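Local coordinates for protein (2Z,6E)-hedycaryol synthase (PDB 4MC3) that catalyses the magnesium-dependent 1,11-cyclization of (2E,6E)-farnesyl diphosphate, with uptake of water, to the sesquiterpene alcohol (2Z,6E)-hedycaryol, at residues D66-T69 with I70-W74; I75-T78 with F79-D83; R175-V179 with G180-L184; W185-D188 with E189-L192; I194-P197 with G198-T202. One frame throughout, in Å; residues are numbered along the deposited sequence.

Contact 1. Residues D66-T69 with I70-W74; sequences DTLT and IGLKW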
# COMPACT_ATOMS: atom_id res chain seq x y z
N ASP A 66 -16.85 -8.51 -5.22
CA ASP A 66 -16.95 -8.53 -3.71
C ASP A 66 -15.61 -8.11 -3.11
O ASP A 66 -15.55 -7.18 -2.29
CB ASP A 66 -17.41 -9.87 -3.12
CG ASP A 66 -18.87 -10.19 -3.45
OD1 ASP A 66 -19.68 -9.27 -3.77
OD2 ASP A 66 -19.22 -11.38 -3.36
N THR A 67 -14.52 -8.68 -3.61
CA THR A 67 -13.17 -8.31 -3.11
C THR A 67 -12.85 -6.88 -3.45
O THR A 67 -12.32 -6.12 -2.62
CB THR A 67 -12.09 -9.27 -3.64
OG1 THR A 67 -12.40 -10.60 -3.19
CG2 THR A 67 -10.71 -8.91 -3.15
N LEU A 68 -13.08 -6.47 -4.70
CA LEU A 68 -12.81 -5.09 -5.04
C LEU A 68 -13.57 -4.11 -4.12
O LEU A 68 -13.02 -3.08 -3.71
CB LEU A 68 -13.12 -4.81 -6.51
CG LEU A 68 -12.86 -3.39 -6.98
CD1 LEU A 68 -11.43 -2.94 -6.80
CD2 LEU A 68 -13.29 -3.20 -8.44
N THR A 69 -14.84 -4.43 -3.85
CA THR A 69 -15.67 -3.55 -3.06
C THR A 69 -15.10 -3.42 -1.60
O THR A 69 -14.98 -2.29 -1.13
CB THR A 69 -17.09 -4.09 -3.02
OG1 THR A 69 -17.65 -4.07 -4.36
CG2 THR A 69 -17.92 -3.25 -2.12
N ILE A 70 -14.71 -4.52 -0.98
CA ILE A 70 -14.12 -4.44 0.33
C ILE A 70 -12.82 -3.61 0.27
O ILE A 70 -12.56 -2.79 1.13
CB ILE A 70 -14.00 -5.82 1.01
CG1 ILE A 70 -12.93 -6.62 0.51
CG2 ILE A 70 -15.25 -6.62 0.96
CD1 ILE A 70 -12.97 -8.04 0.99
N GLY A 71 -12.01 -3.85 -0.73
CA GLY A 71 -10.76 -3.06 -0.88
C GLY A 71 -11.02 -1.56 -1.00
O GLY A 71 -10.34 -0.72 -0.40
N LEU A 72 -12.04 -1.19 -1.77
CA LEU A 72 -12.35 0.24 -1.94
C LEU A 72 -12.83 0.87 -0.60
O LEU A 72 -12.56 2.04 -0.34
CB LEU A 72 -13.41 0.46 -3.00
CG LEU A 72 -13.09 0.17 -4.45
CD1 LEU A 72 -14.15 0.76 -5.36
CD2 LEU A 72 -11.70 0.64 -4.78
N LYS A 73 -13.54 0.09 0.25
CA LYS A 73 -13.91 0.59 1.57
C LYS A 73 -12.65 0.92 2.40
O LYS A 73 -12.58 1.97 3.03
CB LYS A 73 -14.81 -0.44 2.32
CG LYS A 73 -16.17 -0.63 1.64
CD LYS A 73 -17.01 -1.65 2.36
CE LYS A 73 -18.31 -1.88 1.65
NZ LYS A 73 -19.07 -3.03 2.26
N TRP A 74 -11.66 0.03 2.36
CA TRP A 74 -10.39 0.32 3.05
C TRP A 74 -9.69 1.56 2.51
O TRP A 74 -9.15 2.36 3.28
CB TRP A 74 -9.49 -0.94 3.04
CG TRP A 74 -9.89 -1.95 4.01
CD1 TRP A 74 -10.69 -3.00 3.79
CD2 TRP A 74 -9.56 -1.99 5.40
NE1 TRP A 74 -10.88 -3.73 4.96
CE2 TRP A 74 -10.17 -3.12 5.95
CE3 TRP A 74 -8.74 -1.20 6.21
CZ2 TRP A 74 -10.08 -3.42 7.33
CZ3 TRP A 74 -8.63 -1.49 7.54
CH2 TRP A 74 -9.29 -2.59 8.11
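Gly71 N gives its hydrogen to Thr67 O at 3.0 Å, one of four i to i+4 backbone bonds that define this as regular alpha helix, early in helix 65-84 of the all-helical class I terpene synthase fold. Its neighbours are Ile70 N to Asp66 O, Leu72 N to Leu68 O at 2.9 Å, and Lys73 N to Thr69 O; all four are close to straight, with N-H...O angles between 154° and 169°. The threonine hydroxyls turn back toward the start of the helix: Thr67 OG1 bonds to Asp64 OD1 and Thr69 OG1 to Leu65 O. Packing follows the same spacing. Leu68 CD1 meets Leu72 CD2 at 4.1 Å, the two side chains crossing at a slant, and both lie against Ala24 of helix 21-35. One residue further along, the extended chain of Lys73 runs past Thr69 O, with Lys73 CG 3.4 Å from it, before Lys73 CE reaches the methyl CG2 of Thr69. Ile70 places CG1 between its own backbone N and carbonyl carbon (chi1 76°), which folds the branch back over the preceding turn and leaves Ile70 CG1 3.2 Å from Thr67 O.

Contact 2. Residues I75-T78 with F79-D83; sequences IALT and FRIDD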
# COMPACT_ATOMS: atom_id res chain seq x y z
N ILE A 75 -9.65 1.70 1.19
CA ILE A 75 -9.01 2.90 0.60
C ILE A 75 -9.77 4.18 0.97
O ILE A 75 -9.16 5.18 1.34
CB ILE A 75 -8.84 2.74 -0.91
CG1 ILE A 75 -7.82 1.62 -1.22
CG2 ILE A 75 -8.42 4.06 -1.51
CD1 ILE A 75 -7.67 1.35 -2.72
N ALA A 76 -11.09 4.15 0.91
CA ALA A 76 -11.87 5.33 1.29
C ALA A 76 -11.66 5.68 2.75
O ALA A 76 -11.51 6.86 3.09
CB ALA A 76 -13.34 5.08 1.02
N LEU A 77 -11.68 4.68 3.61
CA LEU A 77 -11.43 4.92 5.02
C LEU A 77 -10.06 5.54 5.26
O LEU A 77 -9.92 6.45 6.07
CB LEU A 77 -11.64 3.66 5.81
CG LEU A 77 -11.39 3.75 7.30
CD1 LEU A 77 -12.37 4.64 8.04
CD2 LEU A 77 -11.41 2.33 7.85
N THR A 78 -9.03 4.98 4.61
CA THR A 78 -7.67 5.51 4.81
C THR A 78 -7.51 6.93 4.27
O THR A 78 -6.81 7.74 4.89
CB THR A 78 -6.57 4.53 4.33
OG1 THR A 78 -6.67 4.34 2.95
CG2 THR A 78 -6.71 3.23 4.99
N PHE A 79 -8.23 7.26 3.18
CA PHE A 79 -8.26 8.64 2.72
C PHE A 79 -8.82 9.55 3.77
O PHE A 79 -8.24 10.64 4.03
CB PHE A 79 -9.07 8.84 1.42
CG PHE A 79 -9.32 10.31 1.15
CD1 PHE A 79 -10.54 10.91 1.44
CD2 PHE A 79 -8.24 11.14 0.80
CE1 PHE A 79 -10.72 12.26 1.26
CE2 PHE A 79 -8.43 12.50 0.63
CZ PHE A 79 -9.67 13.06 0.86
N ARG A 80 -9.91 9.14 4.40
CA ARG A 80 -10.54 9.97 5.43
C ARG A 80 -9.64 10.10 6.66
O ARG A 80 -9.50 11.20 7.19
CB ARG A 80 -11.90 9.43 5.80
CG ARG A 80 -12.65 10.25 6.85
CD ARG A 80 -12.85 11.71 6.44
NE ARG A 80 -13.80 12.33 7.36
CZ ARG A 80 -14.11 13.63 7.39
NH1 ARG A 80 -13.56 14.50 6.55
NH2 ARG A 80 -14.98 14.04 8.29
N ILE A 81 -8.97 9.01 7.07
CA ILE A 81 -8.02 9.07 8.20
C ILE A 81 -6.93 10.08 7.85
O ILE A 81 -6.59 10.94 8.68
CB ILE A 81 -7.41 7.68 8.46
CG1 ILE A 81 -8.45 6.77 9.11
CG2 ILE A 81 -6.16 7.82 9.34
CD1 ILE A 81 -8.06 5.31 9.14
N ASP A 82 -6.41 10.02 6.64
CA ASP A 82 -5.31 10.88 6.21
C ASP A 82 -5.73 12.33 6.15
O ASP A 82 -4.97 13.20 6.55
CB ASP A 82 -4.78 10.44 4.85
CG ASP A 82 -3.55 11.21 4.43
OD1 ASP A 82 -2.43 10.89 4.93
OD2 ASP A 82 -3.69 12.14 3.61
N ASP A 83 -6.95 12.57 5.67
CA ASP A 83 -7.52 13.90 5.58
C ASP A 83 -7.65 14.57 6.96
O ASP A 83 -7.39 15.76 7.10
CB ASP A 83 -8.92 13.82 4.94
CG ASP A 83 -9.50 15.18 4.63
OD1 ASP A 83 -8.91 15.90 3.81
OD2 ASP A 83 -10.56 15.53 5.21
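Chi1 of 179° carries CG of Leu77 away from its backbone N, while Ile81, with chi1 of -73°, sends CG1 back along the helix; the two branches therefore converge, and Leu77 CG meets Ile81 CD1 at 4.1 Å with the side chains crossing. On its way Ile81 CG1 passes 3.4 Å from Leu77 O, the same oxygen that accepts the Ile81 N-H at 2.9 Å. Three more i to i+4 bonds run alongside: Phe79 N to Ile75 O, Arg80 N to Ala76 O, and Asp82 N to Thr78 O at 2.9 Å. In all four bonds the donor is tilted modestly from the carbonyl plane, as expected of alpha helix. The Phe79 ring has Asp83 CB over one face, 4.2 Å above the plane and displaced toward the rim, and the Phe79 side chain touches Met47 and Thr50 of helix 41-50. Arg80, bent at chi2, swings forward so that NH1 forms a salt bridge with Asp83 OD2 at 3.4 Å; the other oxygen of that carboxylate, OD1, is paired with Arg46. Asp82 OD1 is hydrogen-bonded to Tyr153. Thr78 OG1 turns back to Trp74 O, and the residue touches the bound nerolidol. Asp82 and Asp83 open the DDXXXE motif of class I terpene synthases, and Asp82 is, by similarity, a magnesium ligand.

Contact 3. Residues R175-V179 with G180-L184; sequences RMYSV and GMPWL. With 28U ((3R,6E)-3,7,11-trimethyldodeca-1,6,10-trien-3-ol), chain B.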
# COMPACT_ATOMS: atom_id res chain seq x y z
N ARG A 175 8.95 3.88 4.60
CA ARG A 175 8.22 4.21 3.40
C ARG A 175 7.55 2.98 2.78
O ARG A 175 6.48 3.09 2.16
CB ARG A 175 9.14 4.89 2.37
CG ARG A 175 8.43 5.44 1.19
CD ARG A 175 7.45 6.51 1.53
NE ARG A 175 6.96 7.16 0.33
CZ ARG A 175 5.69 7.24 -0.03
NH1 ARG A 175 4.70 6.74 0.74
NH2 ARG A 175 5.40 7.81 -1.17
N MET A 176 8.18 1.81 2.89
CA MET A 176 7.56 0.59 2.35
C MET A 176 6.22 0.32 3.04
O MET A 176 5.36 -0.29 2.44
CB MET A 176 8.43 -0.64 2.37
CG MET A 176 8.76 -1.19 3.68
SD MET A 176 9.32 -2.97 3.57
CE MET A 176 7.91 -4.00 3.20
N TYR A 177 6.07 0.75 4.29
CA TYR A 177 4.74 0.65 4.99
C TYR A 177 3.84 1.88 4.78
O TYR A 177 2.62 1.73 4.67
CB TYR A 177 4.96 0.36 6.45
CG TYR A 177 5.65 -0.96 6.64
CD1 TYR A 177 5.02 -2.17 6.35
CD2 TYR A 177 6.97 -1.02 7.08
CE1 TYR A 177 5.69 -3.38 6.50
CE2 TYR A 177 7.63 -2.22 7.21
CZ TYR A 177 6.99 -3.39 6.90
OH TYR A 177 7.62 -4.61 7.06
N SER A 178 4.37 3.11 4.77
CA SER A 178 3.54 4.31 4.60
C SER A 178 2.86 4.40 3.24
O SER A 178 1.80 5.01 3.13
CB SER A 178 4.30 5.60 4.92
OG SER A 178 5.22 5.93 3.86
N VAL A 179 3.44 3.79 2.20
CA VAL A 179 2.80 3.74 0.89
C VAL A 179 1.57 2.83 0.91
O VAL A 179 0.79 2.84 -0.02
CB VAL A 179 3.86 3.33 -0.19
CG1 VAL A 179 4.25 1.87 -0.10
CG2 VAL A 179 3.39 3.68 -1.58
N GLY A 180 1.46 1.99 1.92
CA GLY A 180 0.26 1.15 2.11
C GLY A 180 0.20 -0.15 1.37
O GLY A 180 -0.64 -1.02 1.68
N MET A 181 1.11 -0.30 0.42
CA MET A 181 1.17 -1.51 -0.41
C MET A 181 1.00 -2.80 0.39
O MET A 181 0.15 -3.62 0.06
CB MET A 181 2.49 -1.54 -1.18
CG MET A 181 2.42 -0.90 -2.56
SD MET A 181 0.82 -1.15 -3.36
CE MET A 181 0.21 0.53 -3.43
N PRO A 182 1.82 -2.99 1.42
CA PRO A 182 1.81 -4.28 2.15
C PRO A 182 0.38 -4.72 2.58
O PRO A 182 -0.01 -5.87 2.33
CB PRO A 182 2.74 -4.03 3.31
CG PRO A 182 3.76 -3.12 2.70
CD PRO A 182 2.91 -2.13 1.94
N TRP A 183 -0.39 -3.85 3.21
CA TRP A 183 -1.75 -4.23 3.59
C TRP A 183 -2.71 -4.29 2.43
O TRP A 183 -3.63 -5.12 2.38
CB TRP A 183 -2.31 -3.39 4.75
CG TRP A 183 -2.52 -1.96 4.51
CD1 TRP A 183 -1.69 -0.97 4.88
CD2 TRP A 183 -3.64 -1.35 3.90
NE1 TRP A 183 -2.21 0.24 4.52
CE2 TRP A 183 -3.41 0.03 3.89
CE3 TRP A 183 -4.83 -1.85 3.31
CZ2 TRP A 183 -4.34 0.94 3.36
CZ3 TRP A 183 -5.74 -0.91 2.78
CH2 TRP A 183 -5.48 0.44 2.80
N LEU A 184 -2.48 -3.43 1.41
CA LEU A 184 -3.28 -3.52 0.21
C LEU A 184 -3.18 -4.86 -0.45
O LEU A 184 -4.15 -5.51 -0.87
CB LEU A 184 -2.95 -2.37 -0.79
CG LEU A 184 -3.36 -1.02 -0.28
CD1 LEU A 184 -2.65 0.10 -1.06
CD2 LEU A 184 -4.87 -0.80 -0.48
C4 28U B . 0.44 4.34 -4.58
C5 28U B . -1.97 4.90 -4.06
C6 28U B . -2.76 3.70 -3.58
C7 28U B . -3.86 3.79 -2.56
C8 28U B . -4.09 4.75 -1.63
C10 28U B . -3.37 6.08 -1.54
C13 28U B . -2.20 6.06 1.46
C15 28U B . -1.01 6.92 1.07
O16 28U B . -0.08 6.44 -3.63
C3 28U B . -0.48 5.05 -3.56
C2 28U B . -0.19 4.47 -2.16
C1 28U B . -0.84 4.97 -1.08
C9 28U B . -4.63 4.38 -0.26
C11 28U B . -3.49 3.89 0.71
C12 28U B . -2.28 4.77 1.05
C14 28U B . -3.37 6.92 1.89
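The helix break of the class I terpene synthase active site lies here, where helix 168-178 gives way to helix 181-188 beside the bound nerolidol. Gly180 makes the turn: its phi of 85° takes the chain out of helical conformation, and it is also the N-cap residue of the following helix. Gly180 N bonds to Tyr177 O at 3.0 Å, an i to i+3 bond bent to 142°, with the donor well above the carbonyl plane. Pro182 packs back on the first helix. Its CD lies 3.1 Å from Met176 O, an oxygen buried with no hydrogen-bond partner, while its CG approaches the Tyr177 ring at CD1 (4.0 Å), the two side chains at about a right angle. Val179 CG1 touches Met181 CB at 4.0 Å. Arg175, a substrate-binding residue by similarity, gives an NH1 hydrogen in the guanidinium plane to Ser178 OG at 3.3 Å, and its NH2 is salt-bridged to Asp222. Side chains of the second helix form part of the pocket wall: Trp183, edge-to-face with Phe149, brings CZ2 to C11 of nerolidol at 4.1 Å. Met181, bent at chi2 and chi3, sets its CE 4.0 Å from C4 of nerolidol.

Contact 4. Residues W185-D188 with E189-L192; sequences WDLD and ELRL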
# COMPACT_ATOMS: atom_id res chain seq x y z
N TRP A 185 -1.95 -5.34 -0.62
CA TRP A 185 -1.67 -6.65 -1.23
C TRP A 185 -2.19 -7.78 -0.34
O TRP A 185 -2.69 -8.76 -0.89
CB TRP A 185 -0.22 -6.87 -1.54
CG TRP A 185 0.24 -5.97 -2.73
CD1 TRP A 185 -0.50 -5.59 -3.80
CD2 TRP A 185 1.53 -5.35 -2.89
NE1 TRP A 185 0.27 -4.80 -4.65
CE2 TRP A 185 1.51 -4.61 -4.08
CE3 TRP A 185 2.68 -5.33 -2.11
CZ2 TRP A 185 2.63 -3.87 -4.54
CZ3 TRP A 185 3.82 -4.63 -2.58
CH2 TRP A 185 3.76 -3.90 -3.77
N ASP A 186 -2.13 -7.65 0.99
CA ASP A 186 -2.80 -8.63 1.82
C ASP A 186 -4.26 -8.84 1.39
O ASP A 186 -4.78 -9.97 1.39
CB ASP A 186 -2.77 -8.24 3.31
CG ASP A 186 -1.38 -8.27 3.93
OD1 ASP A 186 -0.50 -9.02 3.49
OD2 ASP A 186 -1.21 -7.48 4.91
N LEU A 187 -4.98 -7.77 1.08
CA LEU A 187 -6.36 -7.87 0.66
C LEU A 187 -6.54 -8.59 -0.66
O LEU A 187 -7.64 -9.15 -0.92
CB LEU A 187 -7.04 -6.49 0.65
CG LEU A 187 -7.28 -5.78 2.00
CD1 LEU A 187 -7.59 -4.32 1.90
CD2 LEU A 187 -8.42 -6.51 2.78
N ASP A 188 -5.51 -8.62 -1.51
CA ASP A 188 -5.59 -9.36 -2.76
C ASP A 188 -5.79 -10.87 -2.51
O ASP A 188 -6.34 -11.57 -3.36
CB ASP A 188 -4.34 -9.15 -3.60
CG ASP A 188 -4.49 -9.64 -5.06
OD1 ASP A 188 -5.55 -9.37 -5.66
OD2 ASP A 188 -3.55 -10.33 -5.55
N GLU A 189 -5.42 -11.37 -1.33
CA GLU A 189 -5.58 -12.79 -1.05
C GLU A 189 -7.08 -13.18 -1.03
O GLU A 189 -7.40 -14.33 -1.26
CB GLU A 189 -4.91 -13.19 0.23
CG GLU A 189 -3.43 -13.00 0.24
CD GLU A 189 -2.73 -13.69 1.42
OE1 GLU A 189 -3.07 -14.88 1.71
OE2 GLU A 189 -1.85 -13.06 2.06
N LEU A 190 -7.97 -12.23 -0.77
CA LEU A 190 -9.38 -12.51 -0.71
C LEU A 190 -9.92 -13.00 -2.07
O LEU A 190 -10.93 -13.71 -2.10
CB LEU A 190 -10.15 -11.31 -0.24
CG LEU A 190 -10.24 -11.10 1.27
CD1 LEU A 190 -8.97 -10.96 2.00
CD2 LEU A 190 -11.06 -9.90 1.63
N ARG A 191 -9.26 -12.64 -3.18
CA ARG A 191 -9.75 -13.05 -4.50
C ARG A 191 -9.08 -14.29 -5.05
O ARG A 191 -9.49 -14.82 -6.10
CB ARG A 191 -9.68 -11.92 -5.51
CG ARG A 191 -8.32 -11.39 -5.88
CD ARG A 191 -7.67 -12.06 -7.06
NE ARG A 191 -6.29 -11.64 -7.18
CZ ARG A 191 -5.41 -12.12 -8.03
NH1 ARG A 191 -5.79 -13.06 -8.91
NH2 ARG A 191 -4.16 -11.73 -7.99
N LEU A 192 -8.07 -14.80 -4.36
CA LEU A 192 -7.35 -15.99 -4.79
C LEU A 192 -8.26 -17.23 -4.45
O LEU A 192 -9.14 -17.13 -3.64
CB LEU A 192 -6.02 -16.09 -4.05
CG LEU A 192 -5.02 -14.94 -4.26
CD1 LEU A 192 -3.80 -15.14 -3.39
CD2 LEU A 192 -4.63 -14.81 -5.72
O HOH W 1 -0.13 -11.04 1.83
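Asp188 and Arg191 form the tight part of this contact, a side-on, two-nitrogen salt bridge where helix 181-188 gives way to a short 3-10 turn. Arg191 NE donates to Asp188 OD1 at 2.8 Å and 169°, and Arg191 NH2 to Asp188 OD2 at 2.9 Å. The grip is twisted: carboxylate and guanidinium planes are 43° apart, so OD2 is met on its syn lone pair but OD1 from above the carboxylate plane. With CG set between backbone N and carbonyl carbon (chi1 64°) and a further bend at chi2, the arginine folds back over the turn. One face of its guanidinium is covered by Leu192 CD2, 3.6 Å above the centre, and NH1 reaches Asp294 of helix 286-309, which fixes the group on several sides. The backbone is held by i to i+3 bonds, Glu189 N to Asp186 O, Leu190 N to Leu187 O and Arg191 N to Asp188 O, each donor standing well above the carbonyl plane, in keeping with the 3-10 geometry.

Elsewhere the fit is looser. On one flank Leu187 CD2 and Leu190 CD2 come no nearer than 4.4 Å; on another, the carboxylates of Asp186 and Glu189 are joined through water rather than directly. The positive charge of Arg201, salt-bridged to Glu189 OE2, probably eases the closeness of the two carboxylates; Asp186 OD2 is hydrogen-bonded to His145. Between them, the water donates to Asp186 OD1 at 2.6 Å and to Glu189 OE2 at 2.7 Å.

Contact 5. Residues I194-P197 with G198-T202; sequences IFLP and GSVRT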
# COMPACT_ATOMS: atom_id res chain seq x y z
N ILE A 194 -7.31 -19.71 -2.82
CA ILE A 194 -7.08 -19.97 -1.42
C ILE A 194 -6.13 -18.91 -0.92
O ILE A 194 -5.40 -18.27 -1.71
CB ILE A 194 -6.48 -21.36 -1.17
CG1 ILE A 194 -5.14 -21.46 -1.90
CG2 ILE A 194 -7.55 -22.43 -1.49
CD1 ILE A 194 -4.48 -22.78 -1.63
N PHE A 195 -6.14 -18.71 0.39
CA PHE A 195 -5.15 -17.84 1.01
C PHE A 195 -3.75 -18.43 0.86
O PHE A 195 -3.56 -19.67 0.85
CB PHE A 195 -5.51 -17.56 2.49
CG PHE A 195 -6.66 -16.66 2.67
CD1 PHE A 195 -6.46 -15.35 3.00
CD2 PHE A 195 -7.97 -17.10 2.46
CE1 PHE A 195 -7.52 -14.48 3.09
CE2 PHE A 195 -9.02 -16.24 2.59
CZ PHE A 195 -8.81 -14.92 2.88
N LEU A 196 -2.72 -17.58 0.83
CA LEU A 196 -1.35 -18.04 0.82
C LEU A 196 -1.05 -18.83 2.11
O LEU A 196 -1.42 -18.43 3.19
CB LEU A 196 -0.36 -16.88 0.72
CG LEU A 196 -0.45 -15.90 -0.47
CD1 LEU A 196 0.55 -14.79 -0.31
CD2 LEU A 196 -0.27 -16.65 -1.78
N PRO A 197 -0.34 -19.92 1.97
CA PRO A 197 0.16 -20.53 3.21
C PRO A 197 1.11 -19.56 3.92
O PRO A 197 1.87 -18.83 3.25
CB PRO A 197 0.95 -21.73 2.71
CG PRO A 197 0.41 -22.04 1.34
CD PRO A 197 -0.01 -20.70 0.77
N GLY A 198 1.11 -19.57 5.25
CA GLY A 198 2.05 -18.72 6.00
C GLY A 198 3.51 -18.85 5.60
O GLY A 198 4.25 -17.86 5.60
N SER A 199 3.93 -20.07 5.24
CA SER A 199 5.27 -20.35 4.76
C SER A 199 5.61 -19.75 3.40
O SER A 199 6.78 -19.74 3.01
CB SER A 199 5.48 -21.87 4.70
OG SER A 199 4.70 -22.46 3.68
N VAL A 200 4.60 -19.32 2.65
CA VAL A 200 4.78 -18.62 1.38
C VAL A 200 4.65 -17.10 1.60
O VAL A 200 5.48 -16.34 1.06
CB VAL A 200 3.73 -19.07 0.33
CG1 VAL A 200 3.83 -18.23 -0.95
CG2 VAL A 200 3.95 -20.54 0.02
N ARG A 201 3.68 -16.68 2.39
CA ARG A 201 3.42 -15.24 2.62
C ARG A 201 4.65 -14.52 3.16
O ARG A 201 4.92 -13.38 2.81
CB ARG A 201 2.27 -15.03 3.60
CG ARG A 201 1.80 -13.58 3.68
CD ARG A 201 0.65 -13.38 4.64
NE ARG A 201 -0.57 -14.08 4.25
CZ ARG A 201 -1.10 -15.15 4.83
NH1 ARG A 201 -0.53 -15.75 5.89
NH2 ARG A 201 -2.21 -15.67 4.34
N THR A 202 5.44 -15.22 3.97
CA THR A 202 6.57 -14.63 4.69
C THR A 202 7.89 -15.33 4.31
O THR A 202 8.91 -15.19 5.02
CB THR A 202 6.36 -14.72 6.22
OG1 THR A 202 6.34 -16.09 6.63
CG2 THR A 202 5.06 -14.06 6.67
O HOH W 2 -1.61 -18.27 5.98
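Pro197 O receives two backbone hydrogens, from Val200 N at 2.8 Å and from Arg201 N at 2.9 Å, as the extended backbone of residues 194-197, polyproline-II-like from Phe195 to Pro197, turns into the short helix 198-201 with Pro197 as N-cap residue. The two donors arrive differently: Arg201 N lies nearly along the C=O axis, whereas Val200 N stands above the carbonyl plane. At the far end Thr202 OG1 donates to Gly198 O at 2.9 Å, closing the single turn from its C-terminal side. Among the side chains, the Pro197 ring and Val200 lie side by side, CD to CG2 at 4.0 Å. Arg201 starts with CG anti to its N (chi1 -170°) and bends at chi3, bringing its guanidinium back over the loop so that Leu196 CB covers one face. A water accepts from Arg201 NH1 at 2.7 Å and donates to Leu196 O at 2.8 Å, bridging helix and loop; the charge partner of Arg201 is Glu189. The surroundings are helical: Phe195 stacks edge-to-face on Trp138 of helix 136-160, Leu196 touches Tyr295 and Val200 touches Ala292 of helix 286-309, and Ser199 bonds to Gln282 at the end of helix 250-282.

How the contacts relate
Contacts 1 and 2 continue each other along helix 65-84, their centres 14 Å apart; contact 4 continues contact 3 along helix 181-188, although contact 3 begins before the break, on helix 168-178. Helix 65-84 packs against helix 181-188 through Trp74 CB on Trp183 CZ3 at 3.8 Å and Thr78 CG2 on Trp183 CZ2 at 3.7 Å, and against the loop that follows through Thr67 on Leu190 and Arg191. Nerolidol lies against Ile75 and Thr78 of contact 2 and beside the helix break of contact 3. Contact 5 is farther out, joined to contact 4 by Glu189 OE2 to Arg201 NE at 2.7 Å, its centre 28 Å from that of contact 2.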